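Side-chain contacts in thioredoxin reductase (Clostridium acetobutylicum ATCC 824, PDB 6GNA), which probably reduces thioredoxin with electrons from ferredoxin, passed through a bound flavin-adenine dinucleotide and a redox-active disulfide, without need of a pyridine nucleotide: residues Asn81-Asn86 and Phe218-Ser223; Asn86-Gly91 and Ser95-Lys100. All coordinates share one frame; numbering follows the deposited sequence.

Contact 1 of 2, residues Asn81-Asn86 and Phe218-Ser223; sequences NVKVNN and FVLKDS. With FAD (flavin-adenine dinucleotide), chain B.
Lys-83 and Asp-222 mark the nearest approach of the two backbones, their CA atoms 7.3 Å apart, so the chains run too far from each other to pair as strands and one long side chain spans the gap. Lys-83 does this fully stretched: CG stands anti to the backbone N (chi1 178°) and every later torsion is also close to 180°, which carries the ammonium group to the carbonyl of Lys-221. Lys-83 NZ donates to Lys-221 O at 2.8 Å, almost in line with the carbonyl bond (163° at the oxygen). A water accepts a second bond from Lys-83 NZ and, weakly, one from Lys-221 N, so the amine meets the same residue twice, directly and through solvent. On the way, Lys-83 CE passes 3.6 Å from Asp-222 O.

The adenine of FAD is the second link. The backbone of Val-84 pairs with it through two bonds: Val-84 N donates to FAD N1A at 2.8 Å, and FAD N6A donates to Val-84 O at 2.9 Å. From the other segment Ser-223 CB lies 3.2 Å from FAD N7A, while Ser-223 OG takes a weak bond from FAD N6A. Asp-222 OD2 accepts weakly from the ribose hydroxyl FAD O2B; Asp-222 OD1 is engaged by Asn-153. Adenosine recognition is thus shared by two distant parts of the chain.

Helix 155-163 borders the bridge, with Glu-155 and Glu-159 touching Lys-83 and Ala-156 touching Leu-220. Phe-35 of strand 32-35 packs on Val-82 and Val-84.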
ATOM      1  N   ASN A  81       2.158  10.531 -23.626  1.00 25.55           N
ATOM      2  CA  ASN A  81       1.274  11.665 -23.327  1.00 23.73           C
ATOM      3  C   ASN A  81       0.035  11.635 -24.224  1.00 24.60           C
ATOM      4  O   ASN A  81      -0.146  12.461 -25.120  1.00 26.68           O
ATOM      5  CB  ASN A  81       2.031  12.973 -23.497  1.00 26.01           C
ATOM      6  CG  ASN A  81       1.233  14.184 -23.032  1.00 57.24           C
ATOM      7  OD1 ASN A  81       0.615  14.166 -21.968  1.00 57.33           O
ATOM      8  ND2 ASN A  81       1.249  15.244 -23.832  1.00 96.06           N
ATOM      9  N   VAL A  82      -0.841  10.663 -23.949  1.00 22.27           N
ATOM     10  CA  VAL A  82      -2.140  10.547 -24.604  1.00 23.14           C
ATOM     11  C   VAL A  82      -3.181  10.192 -23.555  1.00 22.00           C
ATOM     12  O   VAL A  82      -2.874   9.633 -22.500  1.00 22.75           O
ATOM     13  CB  VAL A  82      -2.194   9.516 -25.759  1.00 26.39           C
ATOM     14  CG1 VAL A  82      -1.205   9.878 -26.850  1.00 31.14           C
ATOM     15  CG2 VAL A  82      -1.948   8.096 -25.252  1.00 27.77           C
ATOM     16  N   LYS A  83      -4.428  10.511 -23.871  1.00 19.39           N
ATOM     17  CA  LYS A  83      -5.565  10.155 -23.033  1.00 19.10           C
ATOM     18  C   LYS A  83      -6.097   8.793 -23.452  1.00 20.25           C
ATOM     19  O   LYS A  83      -6.380   8.562 -24.626  1.00 22.28           O
ATOM     20  CB  LYS A  83      -6.684  11.197 -23.144  1.00 19.89           C
ATOM     21  CG  LYS A  83      -7.937  10.858 -22.325  1.00 21.03           C
ATOM     22  CD  LYS A  83      -9.016  11.934 -22.430  1.00 20.04           C
ATOM     23  CE  LYS A  83     -10.231  11.571 -21.574  1.00 21.95           C
ATOM     24  NZ  LYS A  83     -11.330  12.571 -21.766  1.00 23.72           N
ATOM     25  N   VAL A  84      -6.229   7.886 -22.496  1.00 20.23           N
ATOM     26  CA  VAL A  84      -6.867   6.606 -22.777  1.00 20.32           C
ATOM     27  C   VAL A  84      -8.381   6.773 -22.699  1.00 20.78           C
ATOM     28  O   VAL A  84      -8.912   7.216 -21.673  1.00 21.00           O
ATOM     29  CB  VAL A  84      -6.387   5.513 -21.811  1.00 19.09           C
ATOM     30  CG1 VAL A  84      -7.136   4.203 -22.076  1.00 20.89           C
ATOM     31  CG2 VAL A  84      -4.878   5.315 -21.967  1.00 22.12           C
ATOM     32  N   ASN A  85      -9.072   6.411 -23.776  1.00 21.55           N
ATOM     33  CA  ASN A  85     -10.524   6.557 -23.865  1.00 22.71           C
ATOM     34  C   ASN A  85     -11.295   5.290 -23.545  1.00 23.82           C
ATOM     35  O   ASN A  85     -12.381   5.368 -22.956  1.00 28.33           O
ATOM     36  CB  ASN A  85     -10.930   7.037 -25.264  1.00 24.32           C
ATOM     37  CG  ASN A  85     -10.551   8.451 -25.491  1.00 23.58           C
ATOM     38  OD1 ASN A  85     -10.702   9.290 -24.605  1.00 24.41           O
ATOM     39  ND2 ASN A  85     -10.039   8.738 -26.674  1.00 24.23           N
ATOM     40  N   ASN A  86     -10.787   4.111 -23.908  1.00 22.32           N
ATOM     41  CA  ASN A  86     -11.523   2.881 -23.673  1.00 25.36           C
ATOM     42  C   ASN A  86     -10.532   1.741 -23.638  1.00 27.25           C
ATOM     43  O   ASN A  86      -9.522   1.753 -24.346  1.00 27.01           O
ATOM     44  CB  ASN A  86     -12.585   2.609 -24.749  1.00 27.34           C
ATOM     45  CG  ASN A  86     -13.775   3.528 -24.629  1.00 33.16           C
ATOM     46  OD1 ASN A  86     -13.963   4.429 -25.442  1.00 30.47           O
ATOM     47  ND2 ASN A  86     -14.584   3.317 -23.595  1.00 32.79           N
ATOM     48  N   PHE A 218     -20.813  16.494 -24.241  1.00 23.44           N
ATOM     49  CA  PHE A 218     -19.689  15.671 -23.829  1.00 23.66           C
ATOM     50  C   PHE A 218     -18.997  16.289 -22.628  1.00 23.64           C
ATOM     51  O   PHE A 218     -18.576  17.453 -22.661  1.00 24.63           O
ATOM     52  CB  PHE A 218     -18.711  15.438 -24.977  1.00 23.20           C
ATOM     53  CG  PHE A 218     -19.298  14.610 -26.077  1.00 26.71           C
ATOM     54  CD1 PHE A 218     -19.358  13.234 -25.958  1.00 28.80           C
ATOM     55  CD2 PHE A 218     -19.828  15.205 -27.211  1.00 30.19           C
ATOM     56  CE1 PHE A 218     -19.924  12.456 -26.963  1.00 29.53           C
ATOM     57  CE2 PHE A 218     -20.403  14.435 -28.223  1.00 30.00           C
ATOM     58  CZ  PHE A 218     -20.452  13.059 -28.096  1.00 31.22           C
ATOM     59  N   VAL A 219     -18.840  15.483 -21.582  1.00 22.78           N
ATOM     60  CA  VAL A 219     -18.212  15.891 -20.341  1.00 23.26           C
ATOM     61  C   VAL A 219     -16.817  15.279 -20.358  1.00 22.32           C
ATOM     62  O   VAL A 219     -16.676  14.056 -20.239  1.00 24.51           O
ATOM     63  CB  VAL A 219     -19.056  15.393 -19.159  1.00 25.81           C
ATOM     64  CG1 VAL A 219     -18.328  15.574 -17.855  1.00 28.62           C
ATOM     65  CG2 VAL A 219     -20.412  16.110 -19.156  1.00 25.31           C
ATOM     66  N   LEU A 220     -15.787  16.108 -20.556  1.00 21.24           N
ATOM     67  CA  LEU A 220     -14.431  15.629 -20.854  1.00 23.47           C
ATOM     68  C   LEU A 220     -13.477  15.962 -19.713  1.00 22.38           C
ATOM     69  O   LEU A 220     -12.995  17.094 -19.587  1.00 21.62           O
ATOM     70  CB  LEU A 220     -13.922  16.175 -22.179  1.00 20.73           C
ATOM     71  CG  LEU A 220     -14.764  15.829 -23.414  1.00 20.91           C
ATOM     72  CD1 LEU A 220     -13.994  16.286 -24.650  1.00 24.21           C
ATOM     73  CD2 LEU A 220     -15.097  14.333 -23.474  1.00 22.25           C
ATOM     74  N   LYS A 221     -13.150  14.942 -18.944  1.00 24.59           N
ATOM     75  CA  LYS A 221     -12.262  15.035 -17.803  1.00 23.61           C
ATOM     76  C   LYS A 221     -11.017  14.196 -18.110  1.00 23.04           C
ATOM     77  O   LYS A 221     -10.858  13.661 -19.212  1.00 25.10           O
ATOM     78  CB  LYS A 221     -13.024  14.594 -16.544  1.00 24.12           C
ATOM     79  CG  LYS A 221     -14.202  15.513 -16.214  1.00 27.39           C
ATOM     80  CD  LYS A 221     -14.995  15.102 -14.968  1.00 26.13           C
ATOM     81  CE  LYS A 221     -16.236  15.973 -14.801  1.00 31.58           C
ATOM     82  NZ  LYS A 221     -17.065  15.683 -13.589  1.00 39.96           N
ATOM     83  N   ASP A 222     -10.124  14.061 -17.127  1.00 21.04           N
ATOM     84  CA  ASP A 222      -8.895  13.311 -17.380  1.00 21.84           C
ATOM     85  C   ASP A 222      -9.194  11.860 -17.730  1.00 21.97           C
ATOM     86  O   ASP A 222      -8.442  11.225 -18.476  1.00 24.98           O
ATOM     87  CB  ASP A 222      -7.981  13.355 -16.161  1.00 21.82           C
ATOM     88  CG  ASP A 222      -7.268  14.686 -15.995  1.00 23.90           C
ATOM     89  OD1 ASP A 222      -7.410  15.606 -16.841  1.00 23.69           O
ATOM     90  OD2 ASP A 222      -6.496  14.799 -15.008  1.00 25.64           O
ATOM     91  N   SER A 223     -10.316  11.365 -17.246  1.00 21.87           N
ATOM     92  CA  SER A 223     -10.717  10.023 -17.573  1.00 24.29           C
ATOM     93  C   SER A 223     -12.214   9.882 -17.440  1.00 22.81           C
ATOM     94  O   SER A 223     -12.831  10.519 -16.599  1.00 27.19           O
ATOM     95  CB  SER A 223     -10.033   9.024 -16.630  1.00 22.44           C
ATOM     96  OG  SER A 223     -10.440   7.695 -16.891  1.00 27.83           O
TER
HETATM   97  PA  FAD B 300      -3.420  10.809  -9.438  1.00 17.29           P
HETATM   98  O1A FAD B 300      -2.371  11.448  -8.563  1.00 18.32           O
HETATM   99  O2A FAD B 300      -4.712  11.544  -9.697  1.00 19.55           O
HETATM  100  O5B FAD B 300      -2.754  10.451 -10.857  1.00 16.60           O
HETATM  101  C5B FAD B 300      -3.573  10.246 -12.000  1.00 20.64           C
HETATM  102  C4B FAD B 300      -2.806  10.612 -13.261  1.00 20.26           C
HETATM  103  O4B FAD B 300      -3.197   9.748 -14.329  1.00 21.29           O
HETATM  104  C3B FAD B 300      -3.114  12.036 -13.694  1.00 22.93           C
HETATM  105  O3B FAD B 300      -1.920  12.705 -14.106  1.00 25.88           O
HETATM  106  C2B FAD B 300      -4.061  11.879 -14.862  1.00 22.58           C
HETATM  107  O2B FAD B 300      -3.905  12.919 -15.831  1.00 26.21           O
HETATM  108  C1B FAD B 300      -3.690  10.519 -15.425  1.00 20.83           C
HETATM  109  N9A FAD B 300      -4.867   9.865 -16.037  1.00 19.11           N
HETATM  110  C8A FAD B 300      -6.039   9.600 -15.429  1.00 20.38           C
HETATM  111  N7A FAD B 300      -6.894   8.994 -16.291  1.00 20.78           N
HETATM  112  C5A FAD B 300      -6.263   8.868 -17.471  1.00 19.12           C
HETATM  113  C6A FAD B 300      -6.587   8.320 -18.806  1.00 19.69           C
HETATM  114  N6A FAD B 300      -7.796   7.768 -19.058  1.00 19.84           N
HETATM  115  N1A FAD B 300      -5.635   8.392 -19.760  1.00 19.14           N
HETATM  116  C2A FAD B 300      -4.426   8.936 -19.532  1.00 21.41           C
HETATM  117  N3A FAD B 300      -4.069   9.450 -18.343  1.00 21.65           N
HETATM  118  C4A FAD B 300      -4.927   9.446 -17.297  1.00 19.14           C
HETATM  119  N1  FAD B 300      -1.880  12.766  -0.136  1.00 20.20           N
HETATM  120  C2  FAD B 300      -1.014  12.525   0.880  1.00 20.32           C
HETATM  121  O2  FAD B 300      -0.779  11.340   1.196  1.00 20.67           O
HETATM  122  N3  FAD B 300      -0.396  13.504   1.564  1.00 20.30           N
HETATM  123  C4  FAD B 300      -0.597  14.797   1.283  1.00 21.67           C
HETATM  124  O4  FAD B 300      -0.011  15.689   1.931  1.00 23.78           O
HETATM  125  C4X FAD B 300      -1.529  15.148   0.186  1.00 21.38           C
HETATM  126  N5  FAD B 300      -1.780  16.430  -0.154  1.00 23.64           N
HETATM  127  C5X FAD B 300      -2.634  16.724  -1.159  1.00 24.23           C
HETATM  128  C6  FAD B 300      -2.875  18.052  -1.490  1.00 25.34           C
HETATM  129  C7  FAD B 300      -3.752  18.366  -2.521  1.00 26.72           C
HETATM  130  C7M FAD B 300      -4.013  19.806  -2.878  1.00 27.33           C
HETATM  131  C8  FAD B 300      -4.432  17.282  -3.274  1.00 24.31           C
HETATM  132  C8M FAD B 300      -5.383  17.618  -4.392  1.00 25.33           C
HETATM  133  C9  FAD B 300      -4.193  15.954  -2.946  1.00 22.01           C
HETATM  134  C9A FAD B 300      -3.318  15.636  -1.916  1.00 22.61           C
HETATM  135  N10 FAD B 300      -3.079  14.291  -1.569  1.00 20.78           N
HETATM  136  C10 FAD B 300      -2.169  14.023  -0.531  1.00 20.81           C
HETATM  137  C1' FAD B 300      -3.726  13.197  -2.300  1.00 19.03           C
HETATM  138  C2' FAD B 300      -2.731  12.548  -3.247  1.00 19.72           C
HETATM  139  O2' FAD B 300      -2.310  13.528  -4.200  1.00 20.28           O
HETATM  140  C3' FAD B 300      -3.365  11.370  -3.974  1.00 19.08           C
HETATM  141  O3' FAD B 300      -3.756  10.371  -3.029  1.00 19.12           O
HETATM  142  C4' FAD B 300      -2.394  10.764  -4.977  1.00 18.44           C
HETATM  143  O4' FAD B 300      -2.005  11.761  -5.929  1.00 19.23           O
HETATM  144  C5' FAD B 300      -3.027   9.577  -5.691  1.00 16.32           C
HETATM  145  O5' FAD B 300      -2.276   9.312  -6.869  1.00 16.51           O
HETATM  146  P   FAD B 300      -2.838   8.367  -8.037  1.00 17.06           P
HETATM  147  O1P FAD B 300      -1.678   7.978  -8.920  1.00 18.12           O
HETATM  148  O2P FAD B 300      -3.734   7.294  -7.474  1.00 17.62           O
HETATM  149  O3P FAD B 300      -3.815   9.358  -8.852  1.00 17.33           O
HETATM  150  O   HOH W   1     -13.741  11.964 -20.439  1.00 25.88           O

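Contact 2 of 2, residues Asn86-Gly91 and Ser95-Lys100; sequences NIYAMG and SIMTSK
Asn-86 and Met-97 are a hydrogen-bonded pair in the antiparallel beta hairpin of strands 84-89 and 94-98, whose axes here run 4.9 Å apart at 167°. Tyr-88 and Ser-95 form another such pair; the tighter bond of the first pair runs from Met-97 N to Asn-86 O (2.8 Å), while the return bond from Asn-86 N to Met-97 O stretches to 3.3 Å. Between them sits the non-hydrogen-bonded pair of Ile-87 and Ile-96, where Ile-87 CA also makes a CA-H...O contact with Ser-95 O.

The two isoleucines share one face, CG2 of Ile-87 lying 4.4 Å from CG1 of Ile-96. Tyr-88 and Met-97 meet diagonally on the other face, their side chains crossing at about a right angle, with Tyr-88 CE2 3.7 Å from Met-97 CG. Met-90, at the start of the turn, comes to Ser-95 on this same face.

Farther out, Ile-87 touches Ile-12 and Ile-96 touches Ala-10 of strand 9-12. Pro-231 touches Tyr-88, and Thr-102 of strand 102-105 touches both Ser-95 and Met-97. Back at the turn, the rotation about CB-CG of Met-90 (chi2 -49°) helps swing its methyl CE to a tight 3.4 Å from Ser-95 CB.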
ATOM      1  N   ASN A  86     -10.787   4.111 -23.908  1.00 22.32           N
ATOM      2  CA  ASN A  86     -11.523   2.881 -23.673  1.00 25.36           C
ATOM      3  C   ASN A  86     -10.532   1.741 -23.638  1.00 27.25           C
ATOM      4  O   ASN A  86      -9.522   1.753 -24.346  1.00 27.01           O
ATOM      5  CB  ASN A  86     -12.585   2.609 -24.749  1.00 27.34           C
ATOM      6  CG  ASN A  86     -13.775   3.528 -24.629  1.00 33.16           C
ATOM      7  OD1 ASN A  86     -13.963   4.429 -25.442  1.00 30.47           O
ATOM      8  ND2 ASN A  86     -14.584   3.317 -23.595  1.00 32.79           N
ATOM      9  N   ILE A  87     -10.832   0.772 -22.779  1.00 24.83           N
ATOM     10  CA  ILE A  87     -10.040  -0.437 -22.629  1.00 25.23           C
ATOM     11  C   ILE A  87     -11.012  -1.588 -22.718  1.00 26.96           C
ATOM     12  O   ILE A  87     -11.932  -1.695 -21.896  1.00 27.69           O
ATOM     13  CB  ILE A  87      -9.289  -0.467 -21.290  1.00 22.46           C
ATOM     14  CG1 ILE A  87      -8.362   0.742 -21.219  1.00 23.67           C
ATOM     15  CG2 ILE A  87      -8.503  -1.778 -21.136  1.00 25.86           C
ATOM     16  CD1 ILE A  87      -7.779   0.950 -19.875  1.00 26.74           C
ATOM     17  N   TYR A  88     -10.827  -2.431 -23.713  1.00 25.43           N
ATOM     18  CA  TYR A  88     -11.778  -3.490 -24.003  1.00 29.52           C
ATOM     19  C   TYR A  88     -11.119  -4.789 -23.612  1.00 33.34           C
ATOM     20  O   TYR A  88     -10.107  -5.180 -24.206  1.00 29.22           O
ATOM     21  CB  TYR A  88     -12.158  -3.500 -25.478  1.00 30.06           C
ATOM     22  CG  TYR A  88     -12.872  -2.253 -25.891  1.00 31.82           C
ATOM     23  CD1 TYR A  88     -14.110  -1.934 -25.358  1.00 44.99           C
ATOM     24  CD2 TYR A  88     -12.308  -1.390 -26.812  1.00 35.13           C
ATOM     25  CE1 TYR A  88     -14.767  -0.787 -25.731  1.00 39.98           C
ATOM     26  CE2 TYR A  88     -12.957  -0.250 -27.196  1.00 41.41           C
ATOM     27  CZ  TYR A  88     -14.185   0.052 -26.652  1.00 33.54           C
ATOM     28  OH  TYR A  88     -14.838   1.197 -27.038  1.00 40.05           O
ATOM     29  N   ALA A  89     -11.688  -5.439 -22.596  1.00 32.27           N
ATOM     30  CA  ALA A  89     -11.210  -6.738 -22.160  1.00 41.79           C
ATOM     31  C   ALA A  89     -11.632  -7.753 -23.202  1.00 43.76           C
ATOM     32  O   ALA A  89     -12.812  -8.104 -23.295  1.00 41.68           O
ATOM     33  CB  ALA A  89     -11.814  -7.069 -20.799  1.00 43.65           C
ATOM     34  N   MET A  90     -10.683  -8.200 -24.016  1.00 38.01           N
ATOM     35  CA  MET A  90     -11.003  -9.167 -25.049  1.00 44.59           C
ATOM     36  C   MET A  90     -10.983 -10.590 -24.523  1.00 73.99           C
ATOM     37  O   MET A  90     -11.392 -11.504 -25.244  1.00 53.67           O
ATOM     38  CB  MET A  90     -10.023  -9.036 -26.216  1.00 40.27           C
ATOM     39  CG  MET A  90     -10.027  -7.661 -26.868  1.00 45.32           C
ATOM     40  SD  MET A  90     -11.675  -7.049 -27.275  1.00 66.56           S
ATOM     41  CE  MET A  90     -11.250  -5.535 -28.121  1.00 75.55           C
ATOM     42  N   GLY A  91     -10.523 -10.789 -23.291  1.00 53.32           N
ATOM     43  CA  GLY A  91     -10.508 -12.098 -22.678  1.00 53.66           C
ATOM     44  C   GLY A  91      -9.130 -12.449 -22.166  1.00 47.67           C
ATOM     45  O   GLY A  91      -8.929 -12.610 -20.958  1.00 63.28           O
ATOM     46  N   SER A  95      -7.524  -4.347 -25.639  1.00 27.94           N
ATOM     47  CA  SER A  95      -7.383  -3.351 -26.687  1.00 28.46           C
ATOM     48  C   SER A  95      -7.559  -1.979 -26.052  1.00 26.86           C
ATOM     49  O   SER A  95      -8.553  -1.722 -25.369  1.00 32.36           O
ATOM     50  CB  SER A  95      -8.456  -3.587 -27.746  1.00 31.93           C
ATOM     51  OG  SER A  95      -8.237  -2.789 -28.888  1.00 40.35           O
ATOM     52  N   ILE A  96      -6.593  -1.101 -26.279  1.00 26.05           N
ATOM     53  CA  ILE A  96      -6.514   0.177 -25.578  1.00 26.00           C
ATOM     54  C   ILE A  96      -6.649   1.281 -26.611  1.00 24.63           C
ATOM     55  O   ILE A  96      -5.744   1.480 -27.433  1.00 28.38           O
ATOM     56  CB  ILE A  96      -5.209   0.310 -24.798  1.00 23.52           C
ATOM     57  CG1 ILE A  96      -5.126  -0.795 -23.745  1.00 27.57           C
ATOM     58  CG2 ILE A  96      -5.119   1.692 -24.140  1.00 25.50           C
ATOM     59  CD1 ILE A  96      -3.792  -0.885 -23.056  1.00 28.90           C
ATOM     60  N   MET A  97      -7.761   2.015 -26.558  1.00 23.64           N
ATOM     61  CA  MET A  97      -8.052   3.095 -27.492  1.00 24.13           C
ATOM     62  C   MET A  97      -7.700   4.411 -26.830  1.00 23.91           C
ATOM     63  O   MET A  97      -8.139   4.679 -25.708  1.00 23.89           O
ATOM     64  CB  MET A  97      -9.544   3.146 -27.826  1.00 26.37           C
ATOM     65  CG  MET A  97     -10.162   1.855 -28.252  1.00 36.60           C
ATOM     66  SD  MET A  97      -9.481   1.296 -29.801  1.00 60.49           S
ATOM     67  CE  MET A  97      -8.861  -0.263 -29.240  1.00 53.80           C
ATOM     68  N   THR A  98      -6.963   5.251 -27.538  1.00 24.70           N
ATOM     69  CA  THR A  98      -6.488   6.505 -26.971  1.00 23.81           C
ATOM     70  C   THR A  98      -6.839   7.663 -27.896  1.00 26.19           C
ATOM     71  O   THR A  98      -7.364   7.489 -29.004  1.00 26.44           O
ATOM     72  CB  THR A  98      -4.973   6.480 -26.715  1.00 24.13           C
ATOM     73  OG1 THR A  98      -4.281   6.754 -27.937  1.00 26.56           O
ATOM     74  CG2 THR A  98      -4.507   5.144 -26.202  1.00 24.91           C
ATOM     75  N   SER A  99      -6.541   8.867 -27.416  1.00 25.80           N
ATOM     76  CA  SER A  99      -6.706  10.070 -28.212  1.00 24.09           C
ATOM     77  C   SER A  99      -5.801  10.091 -29.437  1.00 27.26           C
ATOM     78  O   SER A  99      -5.983  10.962 -30.299  1.00 31.01           O
ATOM     79  CB  SER A  99      -6.431  11.291 -27.337  1.00 24.10           C
ATOM     80  OG  SER A  99      -5.153  11.207 -26.699  1.00 26.12           O
ATOM     81  N   LYS A 100      -4.822   9.184 -29.533  1.00 26.89           N
ATOM     82  CA  LYS A 100      -4.049   9.023 -30.757  1.00 29.80           C
ATOM     83  C   LYS A 100      -4.138   7.569 -31.189  1.00 36.81           C
ATOM     84  O   LYS A 100      -5.156   7.157 -31.759  1.00 36.66           O
ATOM     85  CB  LYS A 100      -2.627   9.581 -30.585  1.00 34.48           C
TER

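Overall arrangement
Contacts 1 and 2 lie with their centres 12 Å apart and share Asn-86 on strand 84-89. Along the chain the hairpin of contact 2 follows directly after 81-86, whereas 131 residues separate Asn-86 from Phe-218, so a local pairing sits within the span of a long-range one. The two meet through the backbone: Asn-85 and Asn-86 both face Met-97 in a classic beta bulge, and Lys-83 O lies 2.8 Å from Ser-99 N, a probable hydrogen bond. Strand 84-89, an outermost strand of the mixed sheet, thus supplies Val-84 to the adenine, while 218-223 continues from strand 216-220 of the parallel sheet that also holds 146-151.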